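Local coordinates for uncharacterized protein (Bacteroides vulgatus, PDB 4QB7) that probably forms part of the tip of a fimbrium, a cell-surface filament that mediates cell adhesion and biofilm formation, at residues A[12-16]-A[78-84]; A[43-49]-A[88-94]; A[65-69]-A[96-100]. All coordinates share one frame. Numbering follows the deposited sequence.

Contact 1: residues A[12-16]-A[78-84]. With SO4 (sulfate ion), chain O.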
loop_
_atom_site.group_PDB
_atom_site.type_symbol
_atom_site.label_atom_id
_atom_site.label_comp_id
_atom_site.label_asym_id
_atom_site.label_seq_id
_atom_site.Cartn_x
_atom_site.Cartn_y
_atom_site.Cartn_z
ATOM N N ARG A 12 10.192 23.403 27.530
ATOM C CA ARG A 12 8.764 23.285 27.255
ATOM C C ARG A 12 8.447 23.085 25.748
ATOM O O ARG A 12 7.313 22.744 25.431
ATOM C CB ARG A 12 8.022 24.514 27.820
ATOM C CG ARG A 12 6.699 24.182 28.528
ATOM C CD ARG A 12 6.160 25.277 29.445
ATOM N NE ARG A 12 6.220 26.630 28.874
ATOM C CZ ARG A 12 5.240 27.220 28.189
ATOM N NH1 ARG A 12 4.098 26.578 27.956
ATOM N NH2 ARG A 12 5.399 28.452 27.721
ATOM N N THR A 13 9.416 23.244 24.829
ATOM C CA THR A 13 9.098 23.038 23.406
ATOM C C THR A 13 8.982 21.509 23.083
ATOM O O THR A 13 9.661 20.648 23.673
ATOM C CB THR A 13 10.044 23.805 22.449
ATOM O OG1 THR A 13 9.648 23.549 21.092
ATOM C CG2 THR A 13 11.521 23.473 22.659
ATOM N N ILE A 14 8.047 21.215 22.174
ATOM C CA ILE A 14 7.674 19.874 21.764
ATOM C C ILE A 14 8.641 19.404 20.707
ATOM O O ILE A 14 8.787 20.044 19.667
ATOM C CB ILE A 14 6.188 19.838 21.298
ATOM C CG1 ILE A 14 5.272 20.251 22.472
ATOM C CG2 ILE A 14 5.798 18.450 20.728
ATOM C CD1 ILE A 14 3.957 20.648 22.138
ATOM N N GLY A 15 9.329 18.317 21.021
ATOM C CA GLY A 15 10.285 17.695 20.128
ATOM C C GLY A 15 9.610 16.606 19.331
ATOM O O GLY A 15 8.591 16.045 19.772
ATOM N N LEU A 16 10.155 16.330 18.128
ATOM C CA LEU A 16 9.617 15.289 17.262
ATOM C C LEU A 16 10.660 14.262 16.977
ATOM O O LEU A 16 11.822 14.596 16.781
ATOM C CB LEU A 16 9.074 15.824 15.913
ATOM C CG LEU A 16 8.095 16.979 15.902
ATOM C CD1 LEU A 16 7.723 17.315 14.490
ATOM C CD2 LEU A 16 6.860 16.670 16.717
ATOM N N TYR A 78 8.779 21.615 12.679
ATOM C CA TYR A 78 7.508 22.190 12.256
ATOM C C TYR A 78 7.678 23.707 12.377
ATOM O O TYR A 78 8.529 24.156 13.153
ATOM C CB TYR A 78 6.327 21.621 13.082
ATOM C CG TYR A 78 6.471 21.771 14.584
ATOM C CD1 TYR A 78 7.193 20.846 15.332
ATOM C CD2 TYR A 78 5.844 22.807 15.266
ATOM C CE1 TYR A 78 7.325 20.976 16.715
ATOM C CE2 TYR A 78 5.955 22.939 16.652
ATOM C CZ TYR A 78 6.706 22.025 17.372
ATOM O OH TYR A 78 6.845 22.146 18.737
ATOM N N THR A 79 6.941 24.488 11.569
ATOM C CA THR A 79 7.048 25.955 11.525
ATOM C C THR A 79 6.278 26.642 12.682
ATOM O O THR A 79 6.874 27.467 13.390
ATOM C CB THR A 79 6.606 26.495 10.156
ATOM O OG1 THR A 79 5.238 26.147 9.928
ATOM C CG2 THR A 79 7.465 25.964 9.008
ATOM N N ASN A 80 4.982 26.312 12.879
ATOM C CA ASN A 80 4.165 26.930 13.939
ATOM C C ASN A 80 4.530 26.346 15.295
ATOM O O ASN A 80 3.990 25.304 15.662
ATOM C CB ASN A 80 2.657 26.760 13.661
ATOM C CG ASN A 80 2.187 27.456 12.415
ATOM O OD1 ASN A 80 1.996 26.830 11.367
ATOM N ND2 ASN A 80 2.009 28.771 12.497
ATOM N N LEU A 81 5.436 27.004 16.036
ATOM C CA LEU A 81 5.896 26.513 17.336
ATOM C C LEU A 81 4.808 26.437 18.411
ATOM O O LEU A 81 3.921 27.286 18.517
ATOM C CB LEU A 81 7.099 27.277 17.883
ATOM C CG LEU A 81 8.180 26.343 18.453
ATOM C CD1 LEU A 81 8.886 25.523 17.328
ATOM C CD2 LEU A 81 9.165 27.108 19.311
ATOM N N ARG A 82 4.874 25.335 19.149
ATOM C CA ARG A 82 3.975 24.932 20.206
ATOM C C ARG A 82 4.794 24.453 21.371
ATOM O O ARG A 82 5.892 23.913 21.188
ATOM C CB ARG A 82 3.038 23.811 19.724
ATOM C CG ARG A 82 2.021 24.209 18.670
ATOM C CD ARG A 82 0.800 24.914 19.235
ATOM N NE ARG A 82 -0.180 25.146 18.175
ATOM C CZ ARG A 82 -0.169 26.193 17.353
ATOM N NH1 ARG A 82 0.753 27.142 17.484
ATOM N NH2 ARG A 82 -1.085 26.304 16.399
ATOM N N PHE A 83 4.237 24.618 22.570
ATOM C CA PHE A 83 4.889 24.280 23.817
ATOM C C PHE A 83 4.054 23.345 24.630
ATOM O O PHE A 83 2.830 23.394 24.531
ATOM C CB PHE A 83 5.138 25.581 24.610
ATOM C CG PHE A 83 6.076 26.539 23.907
ATOM C CD1 PHE A 83 5.599 27.427 22.944
ATOM C CD2 PHE A 83 7.436 26.535 24.187
ATOM C CE1 PHE A 83 6.471 28.275 22.256
ATOM C CE2 PHE A 83 8.302 27.399 23.516
ATOM C CZ PHE A 83 7.813 28.255 22.546
ATOM N N TRP A 84 4.691 22.524 25.482
ATOM C CA TRP A 84 3.961 21.646 26.393
ATOM C C TRP A 84 3.197 22.514 27.368
ATOM O O TRP A 84 3.683 23.599 27.705
ATOM C CB TRP A 84 4.898 20.702 27.160
ATOM C CG TRP A 84 5.545 19.639 26.316
ATOM C CD1 TRP A 84 6.843 19.600 25.913
ATOM C CD2 TRP A 84 4.925 18.444 25.793
ATOM N NE1 TRP A 84 7.072 18.477 25.153
ATOM C CE2 TRP A 84 5.909 17.752 25.057
ATOM C CE3 TRP A 84 3.630 17.896 25.872
ATOM C CZ2 TRP A 84 5.651 16.524 24.426
ATOM C CZ3 TRP A 84 3.365 16.704 25.219
ATOM C CH2 TRP A 84 4.372 16.016 24.525
HETATM S S SO4 O . 10.902 22.215 16.256
HETATM O O1 SO4 O . 12.177 22.393 15.553
HETATM O O2 SO4 O . 10.616 20.786 16.488
HETATM O O3 SO4 O . 10.971 22.874 17.563
HETATM O O4 SO4 O . 9.864 22.834 15.433
#

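Contact 2: residues A[43-49]-A[88-94]. With SO4 (sulfate ion), chain I; SO4 (sulfate ion), chain L.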
loop_
_atom_site.group_PDB
_atom_site.type_symbol
_atom_site.label_atom_id
_atom_site.label_comp_id
_atom_site.label_asym_id
_atom_site.label_seq_id
_atom_site.Cartn_x
_atom_site.Cartn_y
_atom_site.Cartn_z
ATOM N N PHE A 43 -1.830 15.774 13.886
ATOM C CA PHE A 43 -3.046 16.197 14.566
ATOM C C PHE A 43 -2.737 16.161 16.033
ATOM O O PHE A 43 -2.130 15.195 16.488
ATOM C CB PHE A 43 -4.236 15.294 14.264
ATOM C CG PHE A 43 -4.748 15.301 12.846
ATOM C CD1 PHE A 43 -4.249 14.400 11.905
ATOM C CD2 PHE A 43 -5.816 16.112 12.482
ATOM C CE1 PHE A 43 -4.777 14.353 10.605
ATOM C CE2 PHE A 43 -6.328 16.085 11.183
ATOM C CZ PHE A 43 -5.811 15.203 10.253
ATOM N N ALA A 44 -3.096 17.201 16.784
ATOM C CA ALA A 44 -2.875 17.217 18.221
ATOM C C ALA A 44 -4.088 17.809 18.923
ATOM O O ALA A 44 -4.592 18.865 18.545
ATOM C CB ALA A 44 -1.608 17.966 18.569
ATOM N N TYR A 45 -4.573 17.085 19.933
ATOM C CA TYR A 45 -5.762 17.402 20.718
ATOM C C TYR A 45 -5.389 17.622 22.176
ATOM O O TYR A 45 -4.982 16.694 22.880
ATOM C CB TYR A 45 -6.768 16.233 20.608
ATOM C CG TYR A 45 -7.268 15.901 19.217
ATOM C CD1 TYR A 45 -6.434 15.299 18.275
ATOM C CD2 TYR A 45 -8.605 16.061 18.884
ATOM C CE1 TYR A 45 -6.900 14.949 17.005
ATOM C CE2 TYR A 45 -9.088 15.685 17.626
ATOM C CZ TYR A 45 -8.220 15.174 16.678
ATOM O OH TYR A 45 -8.686 14.835 15.436
ATOM N N GLN A 46 -5.517 18.845 22.633
ATOM C CA GLN A 46 -5.250 19.164 24.031
ATOM C C GLN A 46 -6.522 18.924 24.885
ATOM O O GLN A 46 -7.602 19.440 24.568
ATOM C CB GLN A 46 -4.736 20.599 24.190
ATOM C CG GLN A 46 -4.250 20.873 25.596
ATOM C CD GLN A 46 -3.837 22.291 25.755
ATOM O OE1 GLN A 46 -2.671 22.592 25.996
ATOM N NE2 GLN A 46 -4.788 23.195 25.609
ATOM N N THR A 47 -6.373 18.103 25.937
ATOM C CA THR A 47 -7.424 17.763 26.888
ATOM C C THR A 47 -6.971 18.182 28.285
ATOM O O THR A 47 -5.818 18.580 28.489
ATOM C CB THR A 47 -7.750 16.234 26.875
ATOM O OG1 THR A 47 -6.765 15.515 27.624
ATOM C CG2 THR A 47 -7.943 15.638 25.483
ATOM N N SER A 48 -7.838 17.997 29.270
ATOM C CA SER A 48 -7.452 18.183 30.661
ATOM C C SER A 48 -6.703 16.907 31.115
ATOM O O SER A 48 -6.585 15.951 30.344
ATOM C CB SER A 48 -8.687 18.433 31.524
ATOM O OG SER A 48 -9.390 17.236 31.818
ATOM N N SER A 49 -6.247 16.877 32.368
ATOM C CA SER A 49 -5.628 15.701 32.956
ATOM C C SER A 49 -6.592 14.476 32.914
ATOM O O SER A 49 -6.106 13.354 32.970
ATOM C CB SER A 49 -5.217 15.998 34.390
ATOM O OG SER A 49 -6.358 16.066 35.222
ATOM N N ASP A 88 -1.280 20.642 34.159
ATOM C CA ASP A 88 -1.371 19.188 34.058
ATOM C C ASP A 88 -2.200 18.692 32.864
ATOM O O ASP A 88 -2.539 17.500 32.788
ATOM C CB ASP A 88 -1.905 18.595 35.367
ATOM C CG ASP A 88 -3.173 19.207 35.954
ATOM O OD1 ASP A 88 -3.955 19.839 35.192
ATOM O OD2 ASP A 88 -3.411 19.012 37.153
ATOM N N LYS A 89 -2.459 19.599 31.903
ATOM C CA LYS A 89 -3.154 19.303 30.663
ATOM C C LYS A 89 -2.344 18.302 29.844
ATOM O O LYS A 89 -1.106 18.283 29.920
ATOM C CB LYS A 89 -3.391 20.591 29.865
ATOM C CG LYS A 89 -4.605 21.356 30.334
ATOM C CD LYS A 89 -5.075 22.361 29.295
ATOM C CE LYS A 89 -4.718 23.787 29.619
ATOM N NZ LYS A 89 -3.261 24.032 29.442
ATOM N N LYS A 90 -3.050 17.471 29.073
ATOM C CA LYS A 90 -2.477 16.413 28.241
ATOM C C LYS A 90 -2.673 16.720 26.760
ATOM O O LYS A 90 -3.594 17.469 26.409
ATOM C CB LYS A 90 -3.120 15.061 28.602
ATOM C CG LYS A 90 -2.724 14.575 30.004
ATOM C CD LYS A 90 -3.377 13.260 30.421
ATOM C CE LYS A 90 -2.892 12.925 31.804
ATOM N NZ LYS A 90 -3.647 11.831 32.459
ATOM N N ILE A 91 -1.788 16.171 25.892
ATOM C CA ILE A 91 -1.913 16.323 24.429
ATOM C C ILE A 91 -1.874 14.947 23.774
ATOM O O ILE A 91 -0.986 14.142 24.059
ATOM C CB ILE A 91 -0.875 17.291 23.775
ATOM C CG1 ILE A 91 -0.836 18.670 24.489
ATOM C CG2 ILE A 91 -1.181 17.485 22.275
ATOM C CD1 ILE A 91 0.446 19.388 24.180
ATOM N N THR A 92 -2.868 14.675 22.921
ATOM C CA THR A 92 -2.983 13.437 22.172
ATOM C C THR A 92 -2.624 13.737 20.721
ATOM O O THR A 92 -3.153 14.677 20.107
ATOM C CB THR A 92 -4.370 12.798 22.352
ATOM O OG1 THR A 92 -4.386 12.191 23.629
ATOM C CG2 THR A 92 -4.650 11.699 21.331
ATOM N N PHE A 93 -1.720 12.915 20.181
ATOM C CA PHE A 93 -1.218 13.059 18.830
ATOM C C PHE A 93 -1.671 11.912 17.949
ATOM O O PHE A 93 -1.933 10.805 18.425
ATOM C CB PHE A 93 0.325 13.146 18.848
ATOM C CG PHE A 93 0.875 14.308 19.650
ATOM C CD1 PHE A 93 1.086 14.192 21.021
ATOM C CD2 PHE A 93 1.180 15.520 19.034
ATOM C CE1 PHE A 93 1.565 15.277 21.766
ATOM C CE2 PHE A 93 1.663 16.600 19.778
ATOM C CZ PHE A 93 1.871 16.467 21.138
ATOM N N PHE A 94 -1.788 12.223 16.649
ATOM C CA PHE A 94 -2.042 11.341 15.507
ATOM C C PHE A 94 -1.176 11.853 14.371
ATOM O O PHE A 94 -0.857 13.046 14.335
ATOM C CB PHE A 94 -3.534 11.308 15.102
ATOM C CG PHE A 94 -4.465 10.867 16.199
ATOM C CD1 PHE A 94 -4.672 9.514 16.457
ATOM C CD2 PHE A 94 -5.127 11.803 16.987
ATOM C CE1 PHE A 94 -5.531 9.112 17.483
ATOM C CE2 PHE A 94 -6.000 11.396 18.003
ATOM C CZ PHE A 94 -6.176 10.057 18.257
HETATM S S SO4 I . -5.486 8.830 31.999
HETATM O O1 SO4 I . -4.412 8.068 31.347
HETATM O O2 SO4 I . -6.755 8.115 31.901
HETATM O O3 SO4 I . -5.165 8.982 33.413
HETATM O O4 SO4 I . -5.575 10.136 31.342
HETATM S S SO4 L . -0.339 26.604 29.040
HETATM O O1 SO4 L . 1.010 26.399 28.488
HETATM O O2 SO4 L . -1.265 25.632 28.458
HETATM O O3 SO4 L . -0.308 26.443 30.501
HETATM O O4 SO4 L . -0.783 27.954 28.688
HETATM O O HOH W 1 -5.005 13.959 25.885
HETATM O O HOH W 2 -6.053 19.583 33.404
#

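Contact 3: residues A[65-69]-A[96-100]. With SO4 (sulfate ion), chain P.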
loop_
_atom_site.group_PDB
_atom_site.type_symbol
_atom_site.label_atom_id
_atom_site.label_comp_id
_atom_site.label_asym_id
_atom_site.label_seq_id
_atom_site.Cartn_x
_atom_site.Cartn_y
_atom_site.Cartn_z
ATOM N N TYR A 65 -3.360 21.093 13.645
ATOM C CA TYR A 65 -4.253 20.590 12.604
ATOM C C TYR A 65 -3.437 20.445 11.344
ATOM O O TYR A 65 -3.069 21.452 10.731
ATOM C CB TYR A 65 -5.514 21.471 12.385
ATOM C CG TYR A 65 -6.384 20.912 11.280
ATOM C CD1 TYR A 65 -7.199 19.804 11.502
ATOM C CD2 TYR A 65 -6.279 21.392 9.975
ATOM C CE1 TYR A 65 -7.913 19.210 10.458
ATOM C CE2 TYR A 65 -6.984 20.801 8.925
ATOM C CZ TYR A 65 -7.815 19.725 9.177
ATOM O OH TYR A 65 -8.520 19.161 8.143
ATOM N N ASN A 66 -3.098 19.202 10.990
ATOM C CA ASN A 66 -2.278 18.884 9.823
ATOM C C ASN A 66 -0.986 19.725 9.837
ATOM O O ASN A 66 -0.642 20.375 8.845
ATOM C CB ASN A 66 -3.072 19.062 8.514
ATOM C CG ASN A 66 -2.400 18.477 7.314
ATOM O OD1 ASN A 66 -1.813 17.406 7.386
ATOM N ND2 ASN A 66 -2.463 19.177 6.190
ATOM N N GLU A 67 -0.288 19.728 10.991
ATOM C CA GLU A 67 0.985 20.438 11.161
ATOM C C GLU A 67 2.036 19.745 10.314
ATOM O O GLU A 67 2.202 18.541 10.436
ATOM C CB GLU A 67 1.404 20.486 12.637
ATOM C CG GLU A 67 2.578 21.405 12.923
ATOM C CD GLU A 67 2.365 22.866 12.588
ATOM O OE1 GLU A 67 1.299 23.418 12.948
ATOM O OE2 GLU A 67 3.273 23.464 11.967
ATOM N N HIS A 68 2.691 20.486 9.411
ATOM C CA HIS A 68 3.698 19.930 8.504
ATOM C C HIS A 68 5.046 19.732 9.208
ATOM O O HIS A 68 5.742 20.714 9.528
ATOM C CB HIS A 68 3.870 20.820 7.263
ATOM C CG HIS A 68 4.617 20.154 6.146
ATOM N ND1 HIS A 68 5.096 20.878 5.072
ATOM C CD2 HIS A 68 4.951 18.851 5.978
ATOM C CE1 HIS A 68 5.677 20.000 4.280
ATOM N NE2 HIS A 68 5.615 18.769 4.785
ATOM N N ALA A 69 5.397 18.448 9.443
ATOM C CA ALA A 69 6.655 18.029 10.055
ATOM C C ALA A 69 7.626 17.587 8.966
ATOM O O ALA A 69 7.302 16.709 8.157
ATOM C CB ALA A 69 6.414 16.910 11.047
ATOM N N TYR A 96 -0.030 11.045 9.902
ATOM C CA TYR A 96 -0.168 10.314 8.634
ATOM C C TYR A 96 0.964 10.757 7.685
ATOM O O TYR A 96 1.593 11.805 7.878
ATOM C CB TYR A 96 -1.574 10.540 7.983
ATOM C CG TYR A 96 -1.695 11.889 7.312
ATOM C CD1 TYR A 96 -1.930 13.040 8.058
ATOM C CD2 TYR A 96 -1.444 12.036 5.945
ATOM C CE1 TYR A 96 -1.904 14.302 7.470
ATOM C CE2 TYR A 96 -1.384 13.297 5.353
ATOM C CZ TYR A 96 -1.612 14.426 6.124
ATOM O OH TYR A 96 -1.606 15.671 5.552
ATOM N N ALA A 97 1.192 9.976 6.647
ATOM C CA ALA A 97 2.181 10.297 5.620
ATOM C C ALA A 97 1.827 9.557 4.331
ATOM O O ALA A 97 1.172 8.509 4.398
ATOM C CB ALA A 97 3.599 9.981 6.074
ATOM N N PRO A 98 2.180 10.119 3.144
ATOM C CA PRO A 98 2.934 11.373 2.915
ATOM C C PRO A 98 2.049 12.577 3.206
ATOM O O PRO A 98 0.830 12.461 3.126
ATOM C CB PRO A 98 3.331 11.266 1.436
ATOM C CG PRO A 98 2.236 10.461 0.826
ATOM C CD PRO A 98 1.841 9.462 1.868
ATOM N N TYR A 99 2.645 13.709 3.576
ATOM C CA TYR A 99 1.891 14.917 3.901
ATOM C C TYR A 99 1.057 15.445 2.714
ATOM O O TYR A 99 1.533 15.469 1.584
ATOM C CB TYR A 99 2.859 15.984 4.381
ATOM C CG TYR A 99 2.229 17.327 4.662
ATOM C CD1 TYR A 99 1.589 17.580 5.872
ATOM C CD2 TYR A 99 2.348 18.380 3.754
ATOM C CE1 TYR A 99 1.009 18.818 6.136
ATOM C CE2 TYR A 99 1.815 19.635 4.029
ATOM C CZ TYR A 99 1.129 19.844 5.214
ATOM O OH TYR A 99 0.604 21.082 5.488
ATOM N N GLU A 100 -0.166 15.904 2.999
ATOM C CA GLU A 100 -1.101 16.509 2.045
ATOM C C GLU A 100 -1.187 18.014 2.307
ATOM O O GLU A 100 -1.667 18.411 3.368
ATOM C CB GLU A 100 -2.484 15.836 2.192
ATOM C CG GLU A 100 -3.577 16.377 1.286
ATOM C CD GLU A 100 -3.251 16.355 -0.187
ATOM O OE1 GLU A 100 -3.240 15.250 -0.771
ATOM O OE2 GLU A 100 -2.965 17.435 -0.746
HETATM S S SO4 P . 1.870 23.775 3.804
HETATM O O1 SO4 P . 0.578 23.323 4.326
HETATM O O2 SO4 P . 2.870 23.917 4.893
HETATM O O3 SO4 P . 2.389 22.826 2.818
HETATM O O4 SO4 P . 1.645 25.058 3.136
HETATM O O HOH W 3 -0.798 22.658 7.516
#

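Contact 1: residues A[12-16]-A[78-84]
This contact lays the N-terminal segment 12-16, which runs into strand 15-18, against the loop 78-84 between strands 75-77 and 90-97. T13 and F83 form a single backbone bridge, with CA atoms 4.4 Å apart. The backbone bond W84 N to R12 O is short, at 2.6 Å. R12 NH1 also donates to W84 O at 3.0 Å. I14 is buried. Its CG1 lies over the face of the W84 five-membered ring, 3.6 Å from the centroid, a CH-pi contact. Y78 closes the other end: its OH donates to I14 O at 3.0 Å, and its CD1 is 3.7 Å from L16 CD1. A sulfate, probably from the crystallisation liquor, accepts a bond from Y78 N to its O4 at 3.2 Å. W84 NE1 bonds to G158 O, and I14 touches V160. Residues 12-16 lie in the predicted propeptide. A single beta bridge and a CH-pi contact join them to the 78-84 loop, beside the mixed sheet of this fimbrillin-like protein.

Contact 2: residues A[43-49]-A[88-94]
A44, I91 and F93 form the apolar centre on one face of this strand pair. A44 CB lies 3.8 Å from I91 CG2 and 3.7 Å from F93 CD2. On the other face, Y45 and F94 meet: Y45 CE1 is 3.6 Å from F94 CD2, and the two ring planes are nearly perpendicular. F43 CB touches F94 CB at 4.1 Å, and the F43 ring meets Y65. Between the faces, six backbone hydrogen bonds join the strands in three reciprocal pairs: F43 with F94, Y45 with T92 and T47 with K90. Further out, one water bridges T47 OG1 and T92 OG1, and T92 OG1 also bonds to D150 N. At the polar edge, K90 NZ reaches past the end of strand 40-47 to S49 O at 2.9 Å and donates to a sulfate. K89 NZ holds a second sulfate and a salt bridge to D87. This regular antiparallel pairing, hydrogen-bonded and non-hydrogen-bonded pairs in turn, joins strands 40-47 and 90-97 of the large mixed sheet.

Contact 3: residues A[65-69]-A[96-100]
H68 lays its imidazole flat on the ring of Y99. The centroids are 3.7 Å apart and the planes differ by 8°, a face-to-face stack. H68 CB adds a CH-pi contact to the same ring, 3.9 Å from its centroid. H68 NE2 donates a hydrogen bond to A38 O. N66 makes the polar half of the contact. Its OD1 accepts a short bond from Y96 OH, 2.5 Å, and its ND2 donates to E100 O at 3.0 Å. Y96 OH also accepts from E100 N at 2.9 Å. N66, Y96 and E100 thus form a small hydrogen-bonded network. A water donates to both N66 O and Y99 OH, and Y99 OH donates to a sulfate O1 at 2.5 Å. The chain turns a corner at Y65 and N66. N66 and E67 both face I42, a G1 beta bulge. Strand 40-47 lies between strands 64-72 and 90-97 in the sheet. Y99 and E100 follow strand 90-97, and L113 of strand 111-113 touches N66 and Y96.

All three contacts reach the same mixed sheet and lie on the same side of the chain's centre. Contacts 1 and 2 are closest, with centres about 13 Å apart. W84 joins them: its CE3 is 3.9 Å from I91 CD1, and its CH2 is 4.0 Å from F93 CE1. The centres of contacts 1 and 3 are about 15 Å apart, and they touch where L16 CD1 is 3.7 Å from A69 CB. Contacts 2 and 3 share strand 90-97, with centres about 18 Å apart. F43 CE2 lies 3.6 Å from Y65 CE1. Each contact binds sulfate, probably from the crystallisation liquor.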